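Aerotolerance-related membrane protein (Bacteroides fragilis, PDB 4JDU) is a membrane protein linked to aerotolerance, whose exact function is not established but whose von Willebrand factor type A domain, the part crystallised here, binds calcium. Local coordinates at residues Gly51-Val54 with Phe60-Leu63; Phe160-Asp163 with Asn167-Val170; Ala176-Ile181 with Gly187-Val192. The protein carries 6 engineered substitutions. One frame throughout, in Å; residues are numbered along the deposited sequence. Where two conformers were deposited one is given.

Contact 1 (Gly51-Val54 with Phe60-Leu63); sequences GMIV and FTQL
Met52 and Leu63 open an antiparallel pairing that runs on to Val54 and Phe60. Met52 N donates to Leu63 O at 2.8 Å, and Leu63 N returns a nearly straight bond to Met52 O at 3.0 Å. Gln62 N also turns to Met52 O, but weakly, so Met52 faces both Gln62 and Leu63 in a classic beta bulge. Beyond it, Ile53 and Thr61 form a non-hydrogen-bonded pair, with Ile53 CA 3.2 Å from Phe60 O in a CA-H...O contact. Val54 and Phe60 then bond in both directions, each N to the partner's O at 2.9 Å. This is the beta hairpin of strands 49-55 and 59-66; the second strand forms one edge of the sheet and runs antiparallel to its neighbour, while the other strands of this von Willebrand factor type A sheet are parallel. On the face of Met52 and Val54, the extended Gln62 side chain crosses Val54 at about a right angle, bringing CD 3.6 Å from Val54 CG1. Selenomethionine Met52, CG anti to its N (chi1 -174°) and bent at chi3, runs beside Gln62, its CE 3.6 Å from Gln62 OE1; its long apolar chain also suits the cover given by Phe75 and Leu76 of helix 69-77. On the other face, branched Ile53 sets CG1 3.4 Å from Thr61 OG1, and both residues lean on Leu97 of helix 91-99.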
ATOM      1  N   GLY A  51      -6.112   1.267  10.394  1.00 17.18           N
ATOM      2  CA  GLY A  51      -6.190   2.615   9.868  0.50 14.97           C
ATOM      3  C   GLY A  51      -5.778   2.613   8.415  1.00 17.18           C
ATOM      4  O   GLY A  51      -5.250   1.613   7.911  1.00 16.92           O
HETATM    5  N   MSE A  52      -6.020   3.721   7.721  1.00 14.74           N
HETATM    6  CA  MSE A  52      -5.609   3.798   6.331  1.00 15.26           C
HETATM    7  C   MSE A  52      -5.081   5.148   5.905  1.00 13.89           C
HETATM    8  O   MSE A  52      -5.744   6.183   6.066  1.00 15.18           O
HETATM    9  CB  MSE A  52      -6.738   3.377   5.391  1.00 16.22           C
HETATM   10  CG  MSE A  52      -6.284   3.318   3.913  1.00 13.94           C
HETATM   11 SE   MSE A  52      -7.484   2.418   2.682  0.58 15.44          SE
HETATM   12  CE  MSE A  52      -9.051   3.517   2.953  1.00 16.64           C
ATOM     13  N   ILE A  53      -3.893   5.096   5.319  1.00 12.60           N
ATOM     14  CA  ILE A  53      -3.233   6.212   4.671  1.00 12.55           C
ATOM     15  C   ILE A  53      -3.288   5.969   3.166  1.00 13.50           C
ATOM     16  O   ILE A  53      -3.173   4.826   2.713  1.00 13.71           O
ATOM     17  CB  ILE A  53      -1.766   6.272   5.145  1.00 13.42           C
ATOM     18  CG1 ILE A  53      -1.717   6.901   6.536  1.00 14.47           C
ATOM     19  CG2 ILE A  53      -0.872   7.046   4.172  1.00 17.10           C
ATOM     20  CD1 ILE A  53      -0.442   6.602   7.279  1.00 17.12           C
ATOM     21  N   VAL A  54      -3.509   7.027   2.395  1.00 12.78           N
ATOM     22  CA  VAL A  54      -3.306   6.957   0.950  1.00 12.82           C
ATOM     23  C   VAL A  54      -2.130   7.841   0.566  1.00 12.93           C
ATOM     24  O   VAL A  54      -1.834   8.846   1.238  1.00 14.27           O
ATOM     25  CB  VAL A  54      -4.566   7.377   0.152  1.00 14.61           C
ATOM     26  CG1 VAL A  54      -5.725   6.438   0.450  1.00 16.19           C
ATOM     27  CG2 VAL A  54      -4.946   8.846   0.445  1.00 14.46           C
ATOM     28  N   PHE A  60      -1.413  11.012   3.118  1.00 15.16           N
ATOM     29  CA  PHE A  60      -2.475  11.548   3.964  1.00 16.48           C
ATOM     30  C   PHE A  60      -3.206  10.432   4.686  1.00 15.92           C
ATOM     31  O   PHE A  60      -3.435   9.360   4.124  1.00 15.44           O
ATOM     32  CB  PHE A  60      -3.491  12.348   3.132  1.00 17.02           C
ATOM     33  CG  PHE A  60      -2.894  13.515   2.409  1.00 22.98           C
ATOM     34  CD1 PHE A  60      -2.736  14.737   3.045  1.00 29.19           C
ATOM     35  CD2 PHE A  60      -2.493  13.389   1.091  1.00 24.43           C
ATOM     36  CE1 PHE A  60      -2.180  15.817   2.376  1.00 34.22           C
ATOM     37  CE2 PHE A  60      -1.947  14.461   0.412  1.00 30.17           C
ATOM     38  CZ  PHE A  60      -1.784  15.674   1.057  1.00 29.96           C
ATOM     39  N   THR A  61      -3.604  10.693   5.924  1.00 15.42           N
ATOM     40  CA  THR A  61      -4.402   9.739   6.679  1.00 15.52           C
ATOM     41  C   THR A  61      -5.893   9.916   6.428  1.00 16.87           C
ATOM     42  O   THR A  61      -6.503  10.902   6.855  1.00 20.09           O
ATOM     43  CB  THR A  61      -4.103   9.858   8.177  1.00 16.65           C
ATOM     44  OG1 THR A  61      -2.701   9.627   8.378  1.00 17.79           O
ATOM     45  CG2 THR A  61      -4.909   8.835   8.963  1.00 16.77           C
ATOM     46  N   GLN A  62      -6.496   8.958   5.732  1.00 15.67           N
ATOM     47  CA  GLN A  62      -7.940   9.006   5.539  1.00 14.40           C
ATOM     48  C   GLN A  62      -8.653   8.496   6.773  1.00 18.49           C
ATOM     49  O   GLN A  62      -9.619   9.095   7.240  1.00 19.77           O
ATOM     50  CB  GLN A  62      -8.359   8.169   4.335  1.00 16.45           C
ATOM     51  CG  GLN A  62      -7.863   8.710   3.013  1.00 16.60           C
ATOM     52  CD  GLN A  62      -8.605   8.104   1.864  1.00 17.88           C
ATOM     53  OE1 GLN A  62      -9.197   7.026   1.995  1.00 18.15           O
ATOM     54  NE2 GLN A  62      -8.600   8.793   0.727  1.00 16.14           N
ATOM     55  N   LEU A  63      -8.186   7.366   7.290  1.00 18.64           N
ATOM     56  CA  LEU A  63      -8.858   6.727   8.410  1.00 16.81           C
ATOM     57  C   LEU A  63      -7.880   6.519   9.550  1.00 17.35           C
ATOM     58  O   LEU A  63      -6.989   5.675   9.456  1.00 17.31           O
ATOM     59  CB  LEU A  63      -9.413   5.371   7.973  1.00 19.87           C
ATOM     60  CG  LEU A  63     -10.166   4.589   9.048  1.00 21.46           C
ATOM     61  CD1 LEU A  63     -11.421   5.341   9.482  1.00 24.68           C
ATOM     62  CD2 LEU A  63     -10.527   3.218   8.516  1.00 24.43           C
TER

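Contact 2 (Phe160-Asp163 with Asn167-Val170); sequences FRRD and NVIV
Arg161 and Ile169, with Asp163 and Asn167, hold two irregular chain segments together around a single bridge between Arg162 and Val168, a hairpin-like loop. The close part is backbone: Ile169 N gives an almost straight bond to Arg161 O at 2.9 Å, and Asp163 N bonds Asn167 O. Ile169 packs against this framework, its CD1 lying 3.6 Å from Arg162 C, so an apolar branched chain covers the Arg162-Asp163 peptide. Asp163 adds a side-chain grip: with CG turned between its N and carbonyl carbon (chi1 60°), OD1 takes the N-H of Asn167 from above the carboxylate plane at 3.0 Å.

Water fills in at both ends: at one, a water donates to Arg161 O and Ile169 O; at the other, a second joins Asp163 OD2 to Asn167 ND2, as suits short polar residues on the surface. Arg162 lays its extended chain obliquely across Val168, whose CG2 sits 3.6 Å above one guanidinium face, offset toward the rim. The charged end is fixed within the loop: NH1 bonds Gly166 O and NH2 makes a salt bridge to Asp159.

The loop belongs to an excursion between strands 150-151 and 170-171, a small antiparallel sheet; Phe160 and Val168 rest on Pro151, Ile169 touches Ile152, and Arg161 meets Ile152 and reaches Asn19, between calcium ligands Ser18 and Ser20.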
ATOM      1  N   PHE A 160      -3.662   6.178 -23.500  1.00 17.62           N
ATOM      2  CA  PHE A 160      -2.953   5.890 -22.257  1.00 17.10           C
ATOM      3  C   PHE A 160      -2.121   7.102 -21.872  1.00 18.27           C
ATOM      4  O   PHE A 160      -1.866   7.980 -22.706  1.00 17.39           O
ATOM      5  CB  PHE A 160      -2.039   4.681 -22.473  1.00 18.49           C
ATOM      6  CG  PHE A 160      -2.758   3.468 -22.992  1.00 16.91           C
ATOM      7  CD1 PHE A 160      -3.407   2.599 -22.117  1.00 18.61           C
ATOM      8  CD2 PHE A 160      -2.787   3.196 -24.345  1.00 23.59           C
ATOM      9  CE1 PHE A 160      -4.078   1.481 -22.585  1.00 17.50           C
ATOM     10  CE2 PHE A 160      -3.456   2.077 -24.832  1.00 27.65           C
ATOM     11  CZ  PHE A 160      -4.102   1.217 -23.947  1.00 22.59           C
ATOM     12  N   ARG A 161      -1.695   7.153 -20.614  1.00 15.53           N
ATOM     13  CA  ARG A 161      -0.876   8.265 -20.139  1.00 15.61           C
ATOM     14  C   ARG A 161       0.468   8.303 -20.859  1.00 17.79           C
ATOM     15  O   ARG A 161       1.108   7.263 -21.082  1.00 17.86           O
ATOM     16  CB  ARG A 161      -0.633   8.153 -18.624  1.00 15.84           C
ATOM     17  CG  ARG A 161      -1.886   8.252 -17.785  1.00 16.93           C
ATOM     18  CD  ARG A 161      -2.353   9.693 -17.690  1.00 24.48           C
ATOM     19  NE  ARG A 161      -3.647   9.799 -17.027  1.00 22.29           N
ATOM     20  CZ  ARG A 161      -4.375  10.910 -17.011  1.00 20.99           C
ATOM     21  NH1 ARG A 161      -3.925  12.006 -17.614  1.00 22.46           N
ATOM     22  NH2 ARG A 161      -5.554  10.923 -16.400  1.00 21.18           N
ATOM     23  N   ARG A 162       0.887   9.508 -21.230  1.00 18.23           N
ATOM     24  CA  ARG A 162       2.142   9.704 -21.945  1.00 18.69           C
ATOM     25  C   ARG A 162       3.089  10.614 -21.181  1.00 28.57           C
ATOM     26  O   ARG A 162       2.655  11.445 -20.380  1.00 25.58           O
ATOM     27  CB  ARG A 162       1.878  10.276 -23.339  1.00 22.14           C
ATOM     28  CG  ARG A 162       1.034   9.356 -24.199  1.00 19.82           C
ATOM     29  CD  ARG A 162       0.511  10.020 -25.461  1.00 23.64           C
ATOM     30  NE  ARG A 162      -0.270   9.054 -26.223  1.00 24.17           N
ATOM     31  CZ  ARG A 162       0.234   8.247 -27.149  1.00 24.94           C
ATOM     32  NH1 ARG A 162       1.524   8.312 -27.465  1.00 25.16           N
ATOM     33  NH2 ARG A 162      -0.552   7.388 -27.776  1.00 28.07           N
ATOM     34  N   ASP A 163       4.386  10.449 -21.430  1.00 25.92           N
ATOM     35  CA  ASP A 163       5.392  11.325 -20.836  1.00 32.51           C
ATOM     36  C   ASP A 163       5.483  12.641 -21.602  1.00 36.63           C
ATOM     37  O   ASP A 163       4.712  12.875 -22.533  1.00 33.35           O
ATOM     38  CB  ASP A 163       6.763  10.633 -20.753  1.00 37.16           C
ATOM     39  CG  ASP A 163       7.312  10.207 -22.118  1.00 37.41           C
ATOM     40  OD1 ASP A 163       6.883  10.740 -23.162  1.00 33.43           O
ATOM     41  OD2 ASP A 163       8.211   9.334 -22.138  1.00 36.40           O
ATOM     42  N   ASN A 167       5.355   9.808 -25.535  1.00 32.14           N
ATOM     43  CA  ASN A 167       5.359   8.353 -25.612  1.00 28.95           C
ATOM     44  C   ASN A 167       4.564   7.712 -24.489  1.00 25.56           C
ATOM     45  O   ASN A 167       4.500   8.239 -23.378  1.00 24.51           O
ATOM     46  CB  ASN A 167       6.790   7.815 -25.635  1.00 32.63           C
ATOM     47  CG  ASN A 167       7.531   8.194 -26.901  1.00 38.30           C
ATOM     48  OD1 ASN A 167       6.951   8.230 -27.991  1.00 38.85           O
ATOM     49  ND2 ASN A 167       8.815   8.488 -26.765  1.00 38.65           N
ATOM     50  N   VAL A 168       3.953   6.571 -24.784  1.00 25.67           N
ATOM     51  CA  VAL A 168       3.170   5.849 -23.785  1.00 22.58           C
ATOM     52  C   VAL A 168       4.052   5.428 -22.612  1.00 21.16           C
ATOM     53  O   VAL A 168       5.112   4.813 -22.798  1.00 23.50           O
ATOM     54  CB  VAL A 168       2.487   4.616 -24.413  1.00 25.66           C
ATOM     55  CG1 VAL A 168       1.783   3.775 -23.346  1.00 21.33           C
ATOM     56  CG2 VAL A 168       1.503   5.060 -25.488  1.00 27.85           C
ATOM     57  N   ILE A 169       3.617   5.783 -21.406  1.00 20.57           N
ATOM     58  CA  ILE A 169       4.293   5.362 -20.188  1.00 18.08           C
ATOM     59  C   ILE A 169       4.022   3.886 -19.915  1.00 20.38           C
ATOM     60  O   ILE A 169       2.878   3.426 -19.956  1.00 20.35           O
ATOM     61  CB  ILE A 169       3.819   6.203 -18.980  1.00 19.12           C
ATOM     62  CG1 ILE A 169       4.302   7.653 -19.119  1.00 23.98           C
ATOM     63  CG2 ILE A 169       4.313   5.594 -17.678  1.00 19.55           C
ATOM     64  CD1 ILE A 169       3.542   8.637 -18.213  1.00 22.60           C
ATOM     65  N   VAL A 170       5.080   3.136 -19.643  1.00 20.47           N
ATOM     66  CA  VAL A 170       4.921   1.758 -19.212  1.00 17.63           C
ATOM     67  C   VAL A 170       5.374   1.659 -17.767  1.00 19.00           C
ATOM     68  O   VAL A 170       6.493   2.055 -17.428  1.00 23.27           O
ATOM     69  CB  VAL A 170       5.750   0.798 -20.089  1.00 23.16           C
ATOM     70  CG1 VAL A 170       5.660  -0.620 -19.552  1.00 23.84           C
ATOM     71  CG2 VAL A 170       5.268   0.861 -21.532  1.00 26.51           C
TER
HETATM   72  O   HOH W   1       0.552   4.780 -20.093  1.00 17.68           O
HETATM   73  O   HOH W   2       9.848   8.392 -24.366  1.00 33.81           O

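Contact 3 (Ala176-Ile181 with Gly187-Val192); sequences AMCQEI and GIYIRV
Tyr189 carries this contact, setting its ring against Cys178 and Gln179 of helix 175-184. Cys178 CB comes within 3.3 Å of Tyr189 CE1, a close approach, while its sulfur forms an oblique sulfur-aromatic contact, SG lying 5.3 Å from the ring centroid and 60° off the normal. On the same side of the ring, Gln179 CG lies 3.4 Å from Tyr189 CD2. The extended Gln179 side chain slants past the tyrosine, its amide plane almost perpendicular to the ring, and NE2 comes to 4.0 Å from Tyr189 CD2.

The ring reaches the helix because CG stands anti to the backbone N (chi1 166°). Gln179 N lies above one ring face and Arg191 N above the opposite one, so the phenol ring lies between the helix backbone and its own strand, both nitrogens near its rim. Small Cys178 suits its buried place, where it also touches Val141; exposed Gln179 offers its CG methylene to the ring.

Further out, Ile188 and Ile190 make backbone bonds with Val141 of strand 138-143. Strand 189-191 thus ends a beta-alpha-beta crossover onto the edge of the von Willebrand factor type A sheet, its connection interrupted by the excursion 150-171. Ile181 of the helix packs on that same Val141 and on Ala125 and Ala129 of helix 125-134. At the far end of the tyrosine, OH bonds Glu175 OE2, which also takes a salt bridge from Arg191 NE.

Between the two segments, then, the attraction is probably mainly dispersive, with the oblique sulfur-aromatic contact added; for the tyrosine, the directional bond is at the phenol OH, where Arg191 probably helps keep Glu175 ionised as an acceptor.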
ATOM      1  N   ALA A 176      12.183  -5.860  -6.663  1.00 20.88           N
ATOM      2  CA  ALA A 176      13.407  -5.742  -5.877  1.00 23.35           C
ATOM      3  C   ALA A 176      13.262  -4.679  -4.799  1.00 21.93           C
ATOM      4  O   ALA A 176      13.641  -4.907  -3.644  1.00 21.83           O
ATOM      5  CB  ALA A 176      14.600  -5.436  -6.781  1.00 24.97           C
HETATM    6  N   MSE A 177      12.707  -3.530  -5.175  1.00 20.58           N
HETATM    7  CA  MSE A 177      12.492  -2.434  -4.231  1.00 26.50           C
HETATM    8  C   MSE A 177      11.529  -2.852  -3.126  1.00 23.60           C
HETATM    9  O   MSE A 177      11.794  -2.613  -1.948  1.00 23.07           O
HETATM   10  CB  MSE A 177      11.975  -1.182  -4.958  1.00 30.27           C
HETATM   11  CG  MSE A 177      11.484  -0.041  -4.054  1.00 37.11           C
HETATM   12 SE   MSE A 177      12.794   0.688  -2.794  0.41 38.47          SE
HETATM   13  CE  MSE A 177      14.258   1.153  -4.005  1.00 31.79           C
ATOM     14  N   CYS A 178      10.419  -3.484  -3.489  1.00 18.93           N
ATOM     15  CA  CYS A 178       9.445  -3.899  -2.486  1.00 19.18           C
ATOM     16  C   CYS A 178      10.059  -4.912  -1.522  1.00 19.18           C
ATOM     17  O   CYS A 178       9.814  -4.864  -0.314  1.00 16.34           O
ATOM     18  CB  CYS A 178       8.218  -4.524  -3.147  1.00 19.34           C
ATOM     19  SG  CYS A 178       7.143  -3.429  -4.121  1.00 25.20           S
ATOM     20  N   GLN A 179      10.852  -5.835  -2.052  1.00 17.89           N
ATOM     21  CA  GLN A 179      11.475  -6.852  -1.216  1.00 18.38           C
ATOM     22  C   GLN A 179      12.464  -6.235  -0.235  1.00 19.78           C
ATOM     23  O   GLN A 179      12.552  -6.662   0.923  1.00 18.88           O
ATOM     24  CB  GLN A 179      12.152  -7.915  -2.082  1.00 19.31           C
ATOM     25  CG  GLN A 179      11.155  -8.790  -2.858  1.00 22.86           C
ATOM     26  CD  GLN A 179      11.828  -9.657  -3.905  1.00 31.10           C
ATOM     27  OE1 GLN A 179      12.879  -9.302  -4.436  1.00 35.27           O
ATOM     28  NE2 GLN A 179      11.218 -10.794  -4.215  1.00 36.92           N
ATOM     29  N   GLU A 180      13.198  -5.218  -0.675  1.00 17.55           N
ATOM     30  CA  GLU A 180      14.192  -4.619   0.204  1.00 20.41           C
ATOM     31  C   GLU A 180      13.496  -3.843   1.325  1.00 21.10           C
ATOM     32  O   GLU A 180      13.941  -3.856   2.478  1.00 19.90           O
ATOM     33  CB  GLU A 180      15.151  -3.725  -0.583  1.00 21.18           C
ATOM     34  CG  GLU A 180      16.371  -3.298   0.222  1.00 20.98           C
ATOM     35  CD  GLU A 180      17.237  -2.290  -0.504  1.00 24.20           C
ATOM     36  OE1 GLU A 180      16.841  -1.849  -1.605  1.00 27.82           O
ATOM     37  OE2 GLU A 180      18.304  -1.931   0.042  1.00 26.73           O
ATOM     38  N   ILE A 181      12.404  -3.176   0.987  1.00 17.45           N
ATOM     39  CA  ILE A 181      11.625  -2.438   1.987  1.00 18.56           C
ATOM     40  C   ILE A 181      11.100  -3.373   3.071  1.00 18.25           C
ATOM     41  O   ILE A 181      11.254  -3.094   4.265  1.00 15.38           O
ATOM     42  CB  ILE A 181      10.472  -1.653   1.340  1.00 16.47           C
ATOM     43  CG1 ILE A 181      11.036  -0.527   0.463  1.00 19.62           C
ATOM     44  CG2 ILE A 181       9.534  -1.079   2.407  1.00 18.67           C
ATOM     45  CD1 ILE A 181      10.013   0.092  -0.486  1.00 24.04           C
ATOM     46  N   GLY A 187       9.598  -7.273   7.890  1.00 18.46           N
ATOM     47  CA  GLY A 187       8.282  -7.752   7.526  1.00 17.73           C
ATOM     48  C   GLY A 187       8.359  -8.710   6.364  1.00 21.50           C
ATOM     49  O   GLY A 187       9.441  -9.191   6.000  1.00 21.26           O
ATOM     50  N   ILE A 188       7.203  -8.984   5.776  1.00 18.50           N
ATOM     51  CA  ILE A 188       7.192  -9.868   4.622  0.58 19.33           C
ATOM     52  C   ILE A 188       6.809  -9.124   3.359  1.00 16.32           C
ATOM     53  O   ILE A 188       6.178  -8.055   3.399  1.00 16.80           O
ATOM     54  CB  ILE A 188       6.262 -11.088   4.798  0.58 22.39           C
ATOM     55  CG1 ILE A 188       4.801 -10.644   4.899  0.58 24.52           C
ATOM     56  CG2 ILE A 188       6.696 -11.936   5.993  0.58 22.50           C
ATOM     57  CD1 ILE A 188       3.811 -11.781   4.812  0.58 25.72           C
ATOM     58  N   TYR A 189       7.260  -9.665   2.229  1.00 18.96           N
ATOM     59  CA  TYR A 189       6.837  -9.186   0.916  1.00 18.52           C
ATOM     60  C   TYR A 189       6.006 -10.268   0.243  1.00 18.88           C
ATOM     61  O   TYR A 189       6.375 -11.449   0.238  1.00 20.72           O
ATOM     62  CB  TYR A 189       8.023  -8.829   0.008  1.00 17.75           C
ATOM     63  CG  TYR A 189       7.600  -8.659  -1.435  1.00 19.72           C
ATOM     64  CD1 TYR A 189       6.896  -7.537  -1.837  1.00 21.32           C
ATOM     65  CD2 TYR A 189       7.876  -9.632  -2.385  1.00 21.10           C
ATOM     66  CE1 TYR A 189       6.481  -7.383  -3.148  1.00 21.56           C
ATOM     67  CE2 TYR A 189       7.471  -9.478  -3.705  1.00 21.61           C
ATOM     68  CZ  TYR A 189       6.778  -8.347  -4.075  1.00 20.96           C
ATOM     69  OH  TYR A 189       6.350  -8.146  -5.378  1.00 23.77           O
ATOM     70  N   ILE A 190       4.878  -9.862  -0.327  1.00 17.91           N
ATOM     71  CA  ILE A 190       4.044 -10.768  -1.105  1.00 17.97           C
ATOM     72  C   ILE A 190       3.713 -10.109  -2.425  1.00 17.99           C
ATOM     73  O   ILE A 190       3.232  -8.970  -2.445  1.00 16.69           O
ATOM     74  CB  ILE A 190       2.714 -11.048  -0.397  1.00 21.96           C
ATOM     75  CG1 ILE A 190       2.948 -11.710   0.959  1.00 29.12           C
ATOM     76  CG2 ILE A 190       1.813 -11.913  -1.266  1.00 26.01           C
ATOM     77  CD1 ILE A 190       1.744 -11.646   1.854  1.00 37.40           C
ATOM     78  N   ARG A 191       3.961 -10.807  -3.534  1.00 21.18           N
ATOM     79  CA  ARG A 191       3.456 -10.349  -4.823  1.00 21.35           C
ATOM     80  C   ARG A 191       2.000 -10.779  -4.941  1.00 21.33           C
ATOM     81  O   ARG A 191       1.690 -11.975  -4.948  1.00 26.72           O
ATOM     82  CB  ARG A 191       4.250 -10.908  -6.006  1.00 27.84           C
ATOM     83  CG  ARG A 191       3.768 -10.302  -7.324  1.00 26.91           C
ATOM     84  CD  ARG A 191       4.151 -11.121  -8.544  1.00 35.74           C
ATOM     85  NE  ARG A 191       5.573 -11.037  -8.849  1.00 38.44           N
ATOM     86  CZ  ARG A 191       6.123 -11.542  -9.949  1.00 44.23           C
ATOM     87  NH1 ARG A 191       5.364 -12.157 -10.848  1.00 40.39           N
ATOM     88  NH2 ARG A 191       7.427 -11.426 -10.158  1.00 44.24           N
ATOM     89  N   VAL A 192       1.109  -9.804  -5.010  1.00 23.91           N
ATOM     90  CA  VAL A 192      -0.316 -10.098  -4.962  1.00 25.73           C
ATOM     91  C   VAL A 192      -0.814 -10.724  -6.251  1.00 34.36           C
ATOM     92  O   VAL A 192      -0.677 -10.141  -7.326  1.00 33.14           O
ATOM     93  CB  VAL A 192      -1.134  -8.835  -4.686  1.00 28.47           C
ATOM     94  CG1 VAL A 192      -2.613  -9.190  -4.626  1.00 32.45           C
ATOM     95  CG2 VAL A 192      -0.680  -8.194  -3.385  1.00 24.40           C
TER

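Overall arrangement
From the N terminus, the chain first lays down strand 9-16, and contact 1 then closes the tight turn between strands 49-55 and 59-66, making one edge of the main sheet. The chain goes on through strands 109-116 and 138-143 before contact 2 closes the short turn 164-166 within the excursion between strands 150-151 and 170-171. Contact 3 comes last, closing the link from helix 175-184 to strand 189-191, the sheet's other edge. The three follow in series, neither nesting nor crossing. Contacts 1 and 3 share the sheet on opposite sides of the chain's centre, their centres about 21 Å apart; contact 2 is the outlier, its centre about 29 Å from that of contact 1.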